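Local coordinates for type I polyketide synthase PikAII (Streptomyces venezuelae, PDB 3QP9), which provides a Rossmann-fold, C2-type ketoreductase domain of a modular polyketide synthase, which probably epimerises the alpha-carbon of the growing polyketide rather than reducing its keto group, at residues Asp108-Leu113 and Ala149-Val154; Leu271-Ala276 and Ala311-Thr316; Leu461-Leu466 and Ser494-Gly499; Leu347-Thr352 and Val398-Val403; Trp116-His121 and Ser169-Met174. All coordinates share one frame; numbering follows the deposited sequence.

Overall arrangement
Contacts 1 and 4 are buried pairings of neighbouring parallel strands, held by backbone hydrogen bonds and apolar packing. They lie on opposite sides of the chain's centre, about 32 Å apart between centres. Contact 2 is partly buried near the periphery and joins the ends of two helices without a hydrogen bond. It touches contact 4 where L271 meets L347. Contact 3 is also partly buried and apolar, and packs a loop on helix 493-501. Contact 5 is buried but polar, with a carboxylate at a helix start. It adjoins contact 1, since W116 packs near V154, and strand 151-156 leads on to helix 170-185.

Contact 1 of 5, residues Asp108-Leu113 and Ala149-Val154; sequences DGVLSL and APLWCV
S112 and W152 make the shortest sound bond between the two strands. S112 N donates to W152 O at 2.7 Å. At one end V110 N reaches P150 O at 3.0 Å. At the other end V154 N gives S112 O a bond of 3.1 Å. W152 N also donates to V110 O, but the modelled length is too short to be trusted. A water clips the end of the ladder by donating to both S112 O and V154 O. The S112 hydroxyl plays no part in the ladder and bonds to L114 N.

This is regular parallel pairing, V110 with L151, L111 with W152 and S112 with C153. Strand 109-112, helix 130-144 and strand 151-156 form a beta-alpha-beta unit of the N-terminal Rossmann-like half, known in modular ketoreductases as the structural subdomain.

One face carries V110, L151, S112 and C153, and helix 130-144 covers it through L138. L151 has CG anti to its backbone N (chi1 -180°), which brings CD1 to 3.6 Å from V110 CG1. C153 SG lies 4.1 Å from S112 CB. On the other face L111 CD1 leans across to V154 CG2; the modelled 3.2 Å is closer than carbons normally come and is doubtful in detail. L111 CD1 also meets W152 CB at 3.9 Å. The indole of W152 turns away from strand 109-112 and packs on V211 and L212 of helix 202-212.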
# COMPACT_ATOMS: atom_id res chain seq x y z
N ASP A 108 -5.84 -23.63 16.49
CA ASP A 108 -6.05 -22.41 17.21
C ASP A 108 -5.63 -21.17 16.45
O ASP A 108 -6.19 -20.12 16.72
CB ASP A 108 -5.38 -22.46 18.57
CG ASP A 108 -6.02 -23.54 19.49
OD1 ASP A 108 -7.23 -23.77 19.37
OD2 ASP A 108 -5.32 -24.11 20.36
N GLY A 109 -4.71 -21.30 15.50
CA GLY A 109 -4.37 -20.15 14.67
C GLY A 109 -3.53 -20.58 13.50
O GLY A 109 -3.01 -21.71 13.46
N VAL A 110 -3.35 -19.66 12.56
CA VAL A 110 -2.50 -19.84 11.41
C VAL A 110 -1.62 -18.58 11.24
O VAL A 110 -2.15 -17.46 11.20
CB VAL A 110 -3.33 -19.99 10.10
CG1 VAL A 110 -2.41 -20.26 8.85
CG2 VAL A 110 -4.38 -21.16 10.24
N LEU A 111 -0.31 -18.82 11.15
CA LEU A 111 0.75 -17.83 11.10
C LEU A 111 1.42 -18.02 9.78
O LEU A 111 2.10 -19.01 9.57
CB LEU A 111 1.81 -18.08 12.17
CG LEU A 111 2.78 -16.89 12.28
CD1 LEU A 111 2.04 -15.61 12.54
CD2 LEU A 111 3.77 -17.18 13.39
N SER A 112 1.21 -17.09 8.88
CA SER A 112 1.87 -17.19 7.56
C SER A 112 3.21 -16.50 7.55
O SER A 112 3.29 -15.26 7.83
CB SER A 112 1.01 -16.55 6.53
OG SER A 112 1.66 -16.57 5.27
N LEU A 113 4.28 -17.25 7.25
CA LEU A 113 5.57 -16.54 6.97
C LEU A 113 5.76 -16.34 5.45
O LEU A 113 6.90 -16.12 5.02
CB LEU A 113 6.77 -17.30 7.62
CG LEU A 113 6.64 -17.65 9.11
CD1 LEU A 113 7.96 -18.26 9.67
CD2 LEU A 113 6.28 -16.41 9.99
N ALA A 149 -9.90 -21.14 12.01
CA ALA A 149 -8.96 -20.40 12.88
C ALA A 149 -8.44 -19.06 12.28
O ALA A 149 -8.21 -18.99 11.06
CB ALA A 149 -7.74 -21.33 13.21
N PRO A 150 -8.14 -18.05 13.13
CA PRO A 150 -7.66 -16.78 12.56
C PRO A 150 -6.28 -16.87 11.90
O PRO A 150 -5.33 -17.45 12.48
CB PRO A 150 -7.59 -15.86 13.78
CG PRO A 150 -7.28 -16.78 14.93
CD PRO A 150 -7.95 -18.11 14.60
N LEU A 151 -6.17 -16.26 10.73
CA LEU A 151 -4.93 -16.18 9.99
C LEU A 151 -4.11 -14.93 10.41
O LEU A 151 -4.60 -13.80 10.25
CB LEU A 151 -5.22 -15.91 8.52
CG LEU A 151 -4.02 -15.78 7.52
CD1 LEU A 151 -2.86 -16.88 7.72
CD2 LEU A 151 -4.44 -15.73 6.05
N TRP A 152 -2.88 -15.13 10.79
CA TRP A 152 -2.02 -13.93 11.02
C TRP A 152 -0.86 -13.91 9.99
O TRP A 152 -0.17 -14.93 9.81
CB TRP A 152 -1.48 -13.98 12.42
CG TRP A 152 -2.48 -13.67 13.49
CD1 TRP A 152 -3.38 -14.57 14.07
CD2 TRP A 152 -2.72 -12.41 14.11
NE1 TRP A 152 -4.11 -13.92 15.05
CE2 TRP A 152 -3.71 -12.60 15.10
CE3 TRP A 152 -2.10 -11.15 13.99
CZ2 TRP A 152 -4.19 -11.52 15.90
CZ3 TRP A 152 -2.53 -10.10 14.78
CH2 TRP A 152 -3.53 -10.30 15.77
N CYS A 153 -0.61 -12.75 9.34
CA CYS A 153 0.48 -12.68 8.33
C CYS A 153 1.59 -11.84 8.87
O CYS A 153 1.37 -10.74 9.28
CB CYS A 153 -0.02 -12.08 6.99
SG CYS A 153 -1.23 -13.16 6.16
N VAL A 154 2.79 -12.40 8.93
CA VAL A 154 3.92 -11.71 9.52
C VAL A 154 4.85 -11.21 8.45
O VAL A 154 5.17 -11.96 7.50
CB VAL A 154 4.61 -12.62 10.54
CG1 VAL A 154 5.88 -11.97 11.11
CG2 VAL A 154 3.62 -12.94 11.73
O HOH W 1 3.86 -13.58 5.81

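Contact 2 of 5, residues Leu271-Ala276 and Ala311-Thr316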
# COMPACT_ATOMS: atom_id res chain seq x y z
N LEU A 271 0.28 23.29 -13.09
CA LEU A 271 1.72 23.64 -13.03
C LEU A 271 2.03 24.81 -13.97
O LEU A 271 2.71 25.80 -13.62
CB LEU A 271 2.53 22.39 -13.46
CG LEU A 271 2.59 21.29 -12.38
CD1 LEU A 271 2.95 19.94 -12.93
CD2 LEU A 271 3.70 21.74 -11.47
N ALA A 272 1.44 24.79 -15.13
CA ALA A 272 1.66 25.95 -16.05
C ALA A 272 1.13 27.23 -15.45
O ALA A 272 1.84 28.28 -15.44
CB ALA A 272 0.95 25.68 -17.31
N ARG A 273 -0.09 27.17 -14.94
CA ARG A 273 -0.65 28.35 -14.32
C ARG A 273 0.24 28.90 -13.20
O ARG A 273 0.40 30.09 -13.06
CB ARG A 273 -2.12 28.21 -13.89
CG ARG A 273 -3.13 28.23 -15.11
CD ARG A 273 -4.64 28.31 -14.70
NE ARG A 273 -5.49 28.24 -15.91
CZ ARG A 273 -6.17 27.15 -16.27
NH1 ARG A 273 -6.90 27.19 -17.38
NH2 ARG A 273 -6.18 26.05 -15.49
N ASP A 274 0.82 28.01 -12.41
CA ASP A 274 1.56 28.40 -11.24
C ASP A 274 2.96 28.90 -11.59
O ASP A 274 3.68 29.45 -10.77
CB ASP A 274 1.69 27.18 -10.30
CG ASP A 274 0.39 26.91 -9.50
OD1 ASP A 274 -0.55 27.75 -9.49
OD2 ASP A 274 0.33 25.84 -8.88
N GLY A 275 3.38 28.68 -12.83
CA GLY A 275 4.66 29.31 -13.27
C GLY A 275 5.66 28.30 -13.82
O GLY A 275 6.75 28.68 -14.10
N ALA A 276 5.29 27.01 -13.98
CA ALA A 276 6.30 26.04 -14.46
C ALA A 276 6.57 26.33 -15.96
O ALA A 276 5.66 26.41 -16.74
CB ALA A 276 5.83 24.59 -14.28
N ALA A 311 0.99 26.08 -23.73
CA ALA A 311 1.81 27.18 -24.27
C ALA A 311 1.11 28.52 -23.93
O ALA A 311 1.77 29.41 -23.39
CB ALA A 311 2.03 27.01 -25.76
N ASP A 312 -0.19 28.64 -24.21
CA ASP A 312 -0.95 29.85 -23.77
C ASP A 312 -0.86 30.16 -22.27
O ASP A 312 -0.90 31.35 -21.83
CB ASP A 312 -2.41 29.78 -24.18
CG ASP A 312 -2.61 30.05 -25.68
OD1 ASP A 312 -1.72 30.70 -26.24
OD2 ASP A 312 -3.65 29.63 -26.27
N LEU A 313 -0.77 29.07 -21.48
CA LEU A 313 -0.74 29.18 -20.00
C LEU A 313 0.67 29.46 -19.53
O LEU A 313 0.90 29.74 -18.33
CB LEU A 313 -1.28 27.87 -19.37
CG LEU A 313 -2.77 27.67 -19.57
CD1 LEU A 313 -3.20 26.21 -19.06
CD2 LEU A 313 -3.54 28.85 -18.87
N GLY A 314 1.63 29.31 -20.44
CA GLY A 314 2.99 29.73 -20.12
C GLY A 314 4.08 28.65 -20.18
O GLY A 314 5.23 28.89 -19.80
N ALA A 315 3.72 27.42 -20.48
CA ALA A 315 4.77 26.36 -20.45
C ALA A 315 5.05 25.79 -21.81
O ALA A 315 4.12 25.60 -22.56
CB ALA A 315 4.37 25.20 -19.53
N THR A 316 6.27 25.37 -22.08
CA THR A 316 6.45 24.60 -23.29
C THR A 316 6.44 23.16 -22.86
O THR A 316 7.11 22.80 -21.91
CB THR A 316 7.56 25.07 -24.25
OG1 THR A 316 8.45 24.02 -24.71
CG2 THR A 316 8.22 26.31 -23.82
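A272 and L313 meet where helices 262-274 and 304-313 come to their C-terminal turns. Both turns finish in a Schellman motif, at G275 and G314. The two helices belong to the Rossmann fold of the KR domain. They lead into the neighbouring parallel strands 278-283 and 316-321.

No hydrogen bond joins the two segments; the backbone bonds lie within each. G275 takes a positive phi of 125° and G314 one of 121°, which turns the chain out of each helix. A276 N closes the first motif on L271 O at 2.9 Å. G314 N bonds back to A311 O at 3.0 Å. The carbonyl oxygens of A272 and L313 come near each other, but as two acceptors they cannot bond.

The apolar part is small and close. A272 CB points at the other segment and meets L313 CB at 3.7 Å. It also faces A315 CB at 4.1 Å. These methyl and methylene groups let the two turns approach closely. A315 packs further inward on L279 of strand 278-283, and L271 turns away to W247 and W248.

The third kind of contact is that of R273 with L313, on the outer side. The arginine chain is extended from CG to NE and runs obliquely across the leucine. L313 CD1 sits over the centre of one guanidinium face, 4.1 Å above its plane. L313 CD2 touches the aliphatic stem at R273 CG, 3.8 Å away, and comes closer still to R273 NE, at 3.6 Å.

Contact 3 of 5, residues Leu461-Leu466 and Ser494-Gly499; sequences LGLRPL and SSFAPG
L461 and F496 form the tight part of this contact. Here the chain leaves helix 453-460 through a Schellman motif at G462 and passes over helix 493-501. No hydrogen bond crosses between the segments, so packing alone joins them.

L461 CD2 presses on F496 CD1 at 3.4 Å and also reaches F496 CE1. It comes at the ring obliquely. The chi1 of L461, -113°, lies off the usual staggered positions and carries the leucine tip toward the phenyl group. The backbone is close as well. L461 O sits 3.2 Å from F496 CB. It is also near F496 N, but the angle there is too poor for a bond. F496 has CG anti to its backbone N (chi1 -171°), which directs the ring to the buried side. There W407 meets it edge-to-face, and W493 and F500 add further ring contacts.

The outer side is looser. S495 points toward G462 but brings only carbon, with its CB 3.9 Å from G462 N. Its hydroxyl makes a weak bond to D492 OD2 instead. D492 thus serves both segments, because its backbone also bonds to that of G462.

L463 extends the inner packing and is itself backed by L458. It approaches the F496 ring obliquely, with L463 CG 4.1 Å from F496 CD1.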
# COMPACT_ATOMS: atom_id res chain seq x y z
N LEU A 461 -21.37 5.72 1.91
CA LEU A 461 -20.26 5.59 2.87
C LEU A 461 -19.62 6.93 3.28
O LEU A 461 -18.66 6.95 4.02
CB LEU A 461 -19.20 4.70 2.28
CG LEU A 461 -19.00 3.36 2.96
CD1 LEU A 461 -18.80 2.28 1.94
CD2 LEU A 461 -17.75 3.54 3.85
N GLY A 462 -20.16 8.03 2.81
CA GLY A 462 -19.65 9.34 3.17
C GLY A 462 -18.37 9.81 2.46
O GLY A 462 -17.73 10.71 2.93
N LEU A 463 -18.04 9.23 1.31
CA LEU A 463 -16.88 9.67 0.51
C LEU A 463 -17.39 10.58 -0.62
O LEU A 463 -18.14 10.09 -1.51
CB LEU A 463 -16.08 8.48 -0.06
CG LEU A 463 -15.25 7.61 0.92
CD1 LEU A 463 -14.63 6.49 0.18
CD2 LEU A 463 -14.09 8.41 1.53
N ARG A 464 -17.06 11.87 -0.53
CA ARG A 464 -17.51 12.89 -1.50
C ARG A 464 -16.41 13.08 -2.54
O ARG A 464 -15.30 13.49 -2.17
CB ARG A 464 -17.83 14.23 -0.79
CG ARG A 464 -18.59 15.24 -1.72
CD ARG A 464 -18.73 16.74 -1.30
NE ARG A 464 -19.65 16.96 -0.18
CZ ARG A 464 -20.92 17.32 -0.30
NH1 ARG A 464 -21.45 17.49 -1.52
NH2 ARG A 464 -21.68 17.48 0.78
N PRO A 465 -16.68 12.81 -3.85
CA PRO A 465 -15.60 12.98 -4.84
C PRO A 465 -14.96 14.34 -4.79
O PRO A 465 -15.65 15.36 -4.54
CB PRO A 465 -16.31 12.81 -6.20
CG PRO A 465 -17.62 12.05 -5.86
CD PRO A 465 -17.77 11.95 -4.40
N LEU A 466 -13.63 14.31 -4.94
CA LEU A 466 -12.80 15.52 -4.82
C LEU A 466 -12.91 16.40 -6.05
O LEU A 466 -12.60 15.95 -7.15
CB LEU A 466 -11.30 15.16 -4.60
CG LEU A 466 -10.74 14.87 -3.21
CD1 LEU A 466 -11.75 14.47 -2.10
CD2 LEU A 466 -9.31 14.14 -3.14
N SER A 494 -19.20 10.31 10.22
CA SER A 494 -20.43 9.83 10.81
C SER A 494 -21.10 8.73 9.90
O SER A 494 -21.82 7.86 10.42
CB SER A 494 -21.33 11.03 11.18
OG SER A 494 -21.90 11.66 10.02
N SER A 495 -20.82 8.74 8.58
CA SER A 495 -21.30 7.68 7.67
C SER A 495 -20.24 6.65 7.45
O SER A 495 -20.52 5.47 7.42
CB SER A 495 -21.75 8.23 6.33
OG SER A 495 -22.84 9.11 6.58
N PHE A 496 -19.00 7.11 7.34
CA PHE A 496 -17.93 6.19 7.03
C PHE A 496 -17.60 5.18 8.12
O PHE A 496 -17.41 4.02 7.83
CB PHE A 496 -16.67 6.95 6.58
CG PHE A 496 -15.57 6.02 6.04
CD1 PHE A 496 -15.39 5.84 4.67
CD2 PHE A 496 -14.72 5.33 6.94
CE1 PHE A 496 -14.37 4.94 4.22
CE2 PHE A 496 -13.72 4.44 6.55
CZ PHE A 496 -13.50 4.26 5.16
N ALA A 497 -17.38 5.65 9.35
CA ALA A 497 -16.93 4.78 10.44
C ALA A 497 -17.95 3.67 10.75
O ALA A 497 -17.55 2.54 10.89
CB ALA A 497 -16.57 5.61 11.71
N PRO A 498 -19.27 3.97 10.80
CA PRO A 498 -20.19 2.78 10.95
C PRO A 498 -20.13 1.83 9.73
O PRO A 498 -20.09 0.60 9.92
CB PRO A 498 -21.60 3.39 11.21
CG PRO A 498 -21.28 4.85 11.76
CD PRO A 498 -19.97 5.24 10.96
N GLY A 499 -20.10 2.40 8.51
CA GLY A 499 -20.08 1.56 7.28
C GLY A 499 -18.80 0.70 7.22
O GLY A 499 -18.84 -0.47 6.81

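Contact 4 of 5, residues Leu347-Thr352 and Val398-Val403; sequences LHLPPT and VLFSSV
H348 N donates to V398 O at 2.8 Å. H348 O in turn accepts from F400 N at 3.1 Å. Both bonds leave H348 on the edge that faces strand 396-402, one through its N and one through its O.

L347 pairs with V398 and H348 with L399, in parallel register. Strands 343-348 and 396-402 are neighbours in the parallel Rossmann sheet of the KR domain. Strand 253-256 flanks the first and strand 435-441 the second.

On the L347 face, L347 and V398 lie side by side and point the same way. L347 CD2 meets V398 CB at 3.6 Å, and helix 262-274 packs against L347 through A267 and L271. On the H348 face, L399 CD2 lies 4.1 Å from H348 CB. Helix 363-386 covers both residues there through A377.

Beyond the paired residues, L349 covers one face of the F400 ring. Its CG makes a CH-pi contact, 3.8 Å from the ring centroid and 17° off the normal. L349 CD2 reaches the rim at F400 CE2, 3.6 Å away. W441 also meets the F400 ring.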
# COMPACT_ATOMS: atom_id res chain seq x y z
N LEU A 347 5.29 13.85 -11.44
CA LEU A 347 3.98 13.57 -10.97
C LEU A 347 3.57 12.28 -11.62
O LEU A 347 3.31 12.25 -12.81
CB LEU A 347 2.87 14.65 -11.22
CG LEU A 347 3.27 16.01 -10.63
CD1 LEU A 347 2.05 17.00 -10.74
CD2 LEU A 347 3.63 15.86 -9.17
N HIS A 348 3.60 11.22 -10.83
CA HIS A 348 3.31 9.90 -11.38
C HIS A 348 1.89 9.42 -11.14
O HIS A 348 1.54 9.15 -10.01
CB HIS A 348 4.34 8.83 -10.96
CG HIS A 348 4.12 7.51 -11.66
ND1 HIS A 348 4.12 6.30 -10.99
CD2 HIS A 348 3.87 7.22 -12.96
CE1 HIS A 348 3.89 5.32 -11.85
NE2 HIS A 348 3.72 5.85 -13.06
N LEU A 349 1.09 9.27 -12.21
CA LEU A 349 -0.34 8.94 -12.10
C LEU A 349 -0.57 7.64 -12.83
O LEU A 349 -0.87 7.65 -14.02
CB LEU A 349 -1.27 10.05 -12.65
CG LEU A 349 -1.25 11.36 -11.86
CD1 LEU A 349 -0.02 12.23 -12.25
CD2 LEU A 349 -2.61 12.16 -12.13
N PRO A 350 -0.35 6.50 -12.14
CA PRO A 350 -0.53 5.22 -12.80
C PRO A 350 -1.96 4.95 -13.15
O PRO A 350 -2.86 5.50 -12.52
CB PRO A 350 -0.01 4.20 -11.77
CG PRO A 350 -0.10 4.88 -10.45
CD PRO A 350 0.26 6.33 -10.79
N PRO A 351 -2.15 4.10 -14.16
CA PRO A 351 -3.51 3.88 -14.66
C PRO A 351 -4.43 3.27 -13.63
O PRO A 351 -4.02 2.58 -12.67
CB PRO A 351 -3.29 3.01 -15.94
CG PRO A 351 -1.99 2.36 -15.77
CD PRO A 351 -1.14 3.37 -14.95
N THR A 352 -5.71 3.54 -13.81
CA THR A 352 -6.68 2.91 -12.97
C THR A 352 -6.74 1.41 -13.34
O THR A 352 -6.34 1.00 -14.42
CB THR A 352 -7.97 3.76 -12.93
OG1 THR A 352 -8.54 3.70 -11.61
CG2 THR A 352 -8.92 3.33 -13.96
N VAL A 398 6.55 12.23 -6.90
CA VAL A 398 5.31 12.24 -6.29
C VAL A 398 4.49 11.13 -6.87
O VAL A 398 4.16 11.10 -8.07
CB VAL A 398 4.56 13.61 -6.52
CG1 VAL A 398 3.24 13.61 -5.77
CG2 VAL A 398 5.47 14.73 -6.11
N LEU A 399 4.16 10.15 -6.01
CA LEU A 399 3.28 9.00 -6.36
C LEU A 399 1.83 9.20 -5.97
O LEU A 399 1.48 9.57 -4.80
CB LEU A 399 3.85 7.76 -5.62
CG LEU A 399 5.37 7.62 -5.78
CD1 LEU A 399 5.92 6.28 -5.03
CD2 LEU A 399 5.74 7.52 -7.29
N PHE A 400 0.95 8.94 -6.93
CA PHE A 400 -0.49 8.97 -6.67
C PHE A 400 -0.94 7.58 -6.23
O PHE A 400 -1.01 6.68 -7.04
CB PHE A 400 -1.27 9.45 -7.94
CG PHE A 400 -1.32 10.97 -8.09
CD1 PHE A 400 -0.23 11.75 -7.84
CD2 PHE A 400 -2.50 11.61 -8.49
CE1 PHE A 400 -0.30 13.13 -7.98
CE2 PHE A 400 -2.58 13.02 -8.61
CZ PHE A 400 -1.53 13.77 -8.35
N SER A 401 -1.25 7.46 -4.93
CA SER A 401 -1.74 6.25 -4.35
C SER A 401 -3.23 6.46 -4.03
O SER A 401 -3.89 7.37 -4.57
CB SER A 401 -0.87 5.96 -3.10
OG SER A 401 -1.33 4.91 -2.26
N SER A 402 -3.76 5.67 -3.12
CA SER A 402 -5.23 5.58 -2.96
C SER A 402 -5.56 5.23 -1.53
O SER A 402 -4.85 4.46 -0.91
CB SER A 402 -5.76 4.50 -3.89
OG SER A 402 -7.02 4.04 -3.46
N VAL A 403 -6.68 5.75 -1.04
CA VAL A 403 -7.21 5.33 0.23
C VAL A 403 -7.41 3.77 0.32
O VAL A 403 -7.59 3.26 1.43
CB VAL A 403 -8.52 6.08 0.62
CG1 VAL A 403 -8.30 7.63 0.78
CG2 VAL A 403 -9.69 5.83 -0.41

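Contact 5 of 5, residues Trp116-His121 and Ser169-Met174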
# COMPACT_ATOMS: atom_id res chain seq x y z
N TRP A 116 7.84 -13.57 3.46
CA TRP A 116 9.29 -13.53 3.54
C TRP A 116 9.93 -13.98 2.25
O TRP A 116 11.08 -13.66 2.02
CB TRP A 116 9.88 -14.36 4.68
CG TRP A 116 9.43 -13.89 6.00
CD1 TRP A 116 8.53 -12.88 6.28
CD2 TRP A 116 9.82 -14.43 7.25
NE1 TRP A 116 8.35 -12.76 7.65
CE2 TRP A 116 9.13 -13.72 8.25
CE3 TRP A 116 10.67 -15.46 7.61
CZ2 TRP A 116 9.27 -14.02 9.59
CZ3 TRP A 116 10.80 -15.77 8.95
CH2 TRP A 116 10.15 -15.01 9.92
N ASP A 117 9.15 -14.65 1.40
CA ASP A 117 9.63 -15.01 0.11
C ASP A 117 9.60 -13.80 -0.85
O ASP A 117 8.63 -13.56 -1.55
CB ASP A 117 8.85 -16.20 -0.46
CG ASP A 117 9.49 -16.75 -1.77
OD1 ASP A 117 10.43 -16.14 -2.33
OD2 ASP A 117 9.06 -17.84 -2.22
N GLU A 118 10.74 -13.15 -0.96
CA GLU A 118 10.87 -12.02 -1.87
C GLU A 118 11.33 -12.35 -3.28
O GLU A 118 11.61 -11.45 -4.08
CB GLU A 118 11.88 -11.05 -1.28
CG GLU A 118 11.61 -10.80 0.13
CD GLU A 118 10.79 -9.52 0.31
OE1 GLU A 118 9.68 -9.39 -0.34
OE2 GLU A 118 11.31 -8.65 1.04
N SER A 119 11.40 -13.63 -3.59
CA SER A 119 11.90 -14.06 -4.89
C SER A 119 10.99 -13.60 -6.01
O SER A 119 9.80 -13.48 -5.84
CB SER A 119 12.07 -15.60 -4.92
OG SER A 119 10.80 -16.22 -4.92
N ALA A 120 11.58 -13.38 -7.18
CA ALA A 120 10.81 -13.15 -8.42
C ALA A 120 9.90 -14.29 -8.85
O ALA A 120 10.23 -15.48 -8.76
CB ALA A 120 11.76 -12.82 -9.58
N HIS A 121 8.73 -13.91 -9.32
CA HIS A 121 7.81 -14.89 -9.88
C HIS A 121 8.00 -14.92 -11.40
O HIS A 121 8.01 -13.87 -12.04
CB HIS A 121 6.39 -14.55 -9.51
CG HIS A 121 5.38 -15.53 -10.01
ND1 HIS A 121 4.75 -16.43 -9.18
CD2 HIS A 121 4.85 -15.71 -11.24
CE1 HIS A 121 3.88 -17.15 -9.88
NE2 HIS A 121 3.93 -16.73 -11.14
N SER A 169 11.54 -3.42 3.16
CA SER A 169 10.85 -4.29 2.14
C SER A 169 9.50 -3.77 1.67
O SER A 169 8.47 -4.14 2.19
CB SER A 169 10.68 -5.69 2.62
OG SER A 169 9.85 -6.27 1.62
N PRO A 170 9.51 -2.86 0.69
CA PRO A 170 8.33 -2.26 0.24
C PRO A 170 7.48 -3.35 -0.39
O PRO A 170 6.23 -3.28 -0.34
CB PRO A 170 8.88 -1.26 -0.81
CG PRO A 170 10.28 -1.85 -1.13
CD PRO A 170 10.69 -2.12 0.20
N ALA A 171 8.11 -4.41 -0.90
CA ALA A 171 7.26 -5.47 -1.41
C ALA A 171 6.39 -6.14 -0.36
O ALA A 171 5.24 -6.49 -0.65
CB ALA A 171 8.09 -6.54 -2.18
N GLN A 172 6.91 -6.30 0.85
CA GLN A 172 6.07 -6.93 1.92
C GLN A 172 4.90 -6.02 2.35
O GLN A 172 3.91 -6.51 2.86
CB GLN A 172 6.93 -7.39 3.10
CG GLN A 172 7.84 -8.59 2.76
CD GLN A 172 8.56 -9.13 3.93
OE1 GLN A 172 7.94 -9.31 4.98
NE2 GLN A 172 9.88 -9.48 3.76
N ALA A 173 5.05 -4.69 2.23
CA ALA A 173 3.88 -3.80 2.51
C ALA A 173 2.70 -4.17 1.62
O ALA A 173 1.61 -3.80 1.98
CB ALA A 173 4.22 -2.28 2.29
N MET A 174 2.91 -4.86 0.46
CA MET A 174 1.74 -5.24 -0.43
C MET A 174 0.88 -6.28 0.25
O MET A 174 -0.34 -6.33 0.05
CB MET A 174 2.16 -5.77 -1.80
CG MET A 174 3.03 -4.77 -2.51
SD MET A 174 3.17 -4.97 -4.27
CE MET A 174 4.29 -6.38 -4.25
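E118 reaches across to S169 and Q172, and its OE2 takes a bond from each. The meeting point is the start of helix 170-185, where S169 is the N-cap residue. S169 OG donates to E118 OE2 at 2.9 Å and meets the syn lone pair of that oxygen. Q172 NE2 donates to the same oxygen at 3.2 Å, in a straight bond of 172°. This second donor comes from above the carboxylate plane, while the acceptor lies in the plane of the Q172 amide. Carboxylate and amide are turned 74° against each other. The other oxygen, E118 OE1, is buried next to A171 CB at 3.7 Å and has no polar partner in the model. The nearby helix start would probably help to stabilise the negative charge.

Several groups position this first shell. S169 OG is both donor and acceptor, since it caps the helix by taking Q172 N at 3.0 Å. Q172 OE1 bonds to H156 N, which fixes the turn of the amide and aims NE2 at the glutamate. E118 bends at chi2 (-96°), which brings its carboxylate round to the helix start. W116 adds packing, with CD1 3.8 Å from Q172 OE1 and its ring edge-to-face with H156.

Further out, helix 413-426 packs on P170 and A173 through A424. The loop that carries E118 is shaped by an Asx turn at D117. D117 OD1 accepts from S119 N at 3.0 Å and, from the same face of its carboxylate plane, from S119 OG at 2.6 Å.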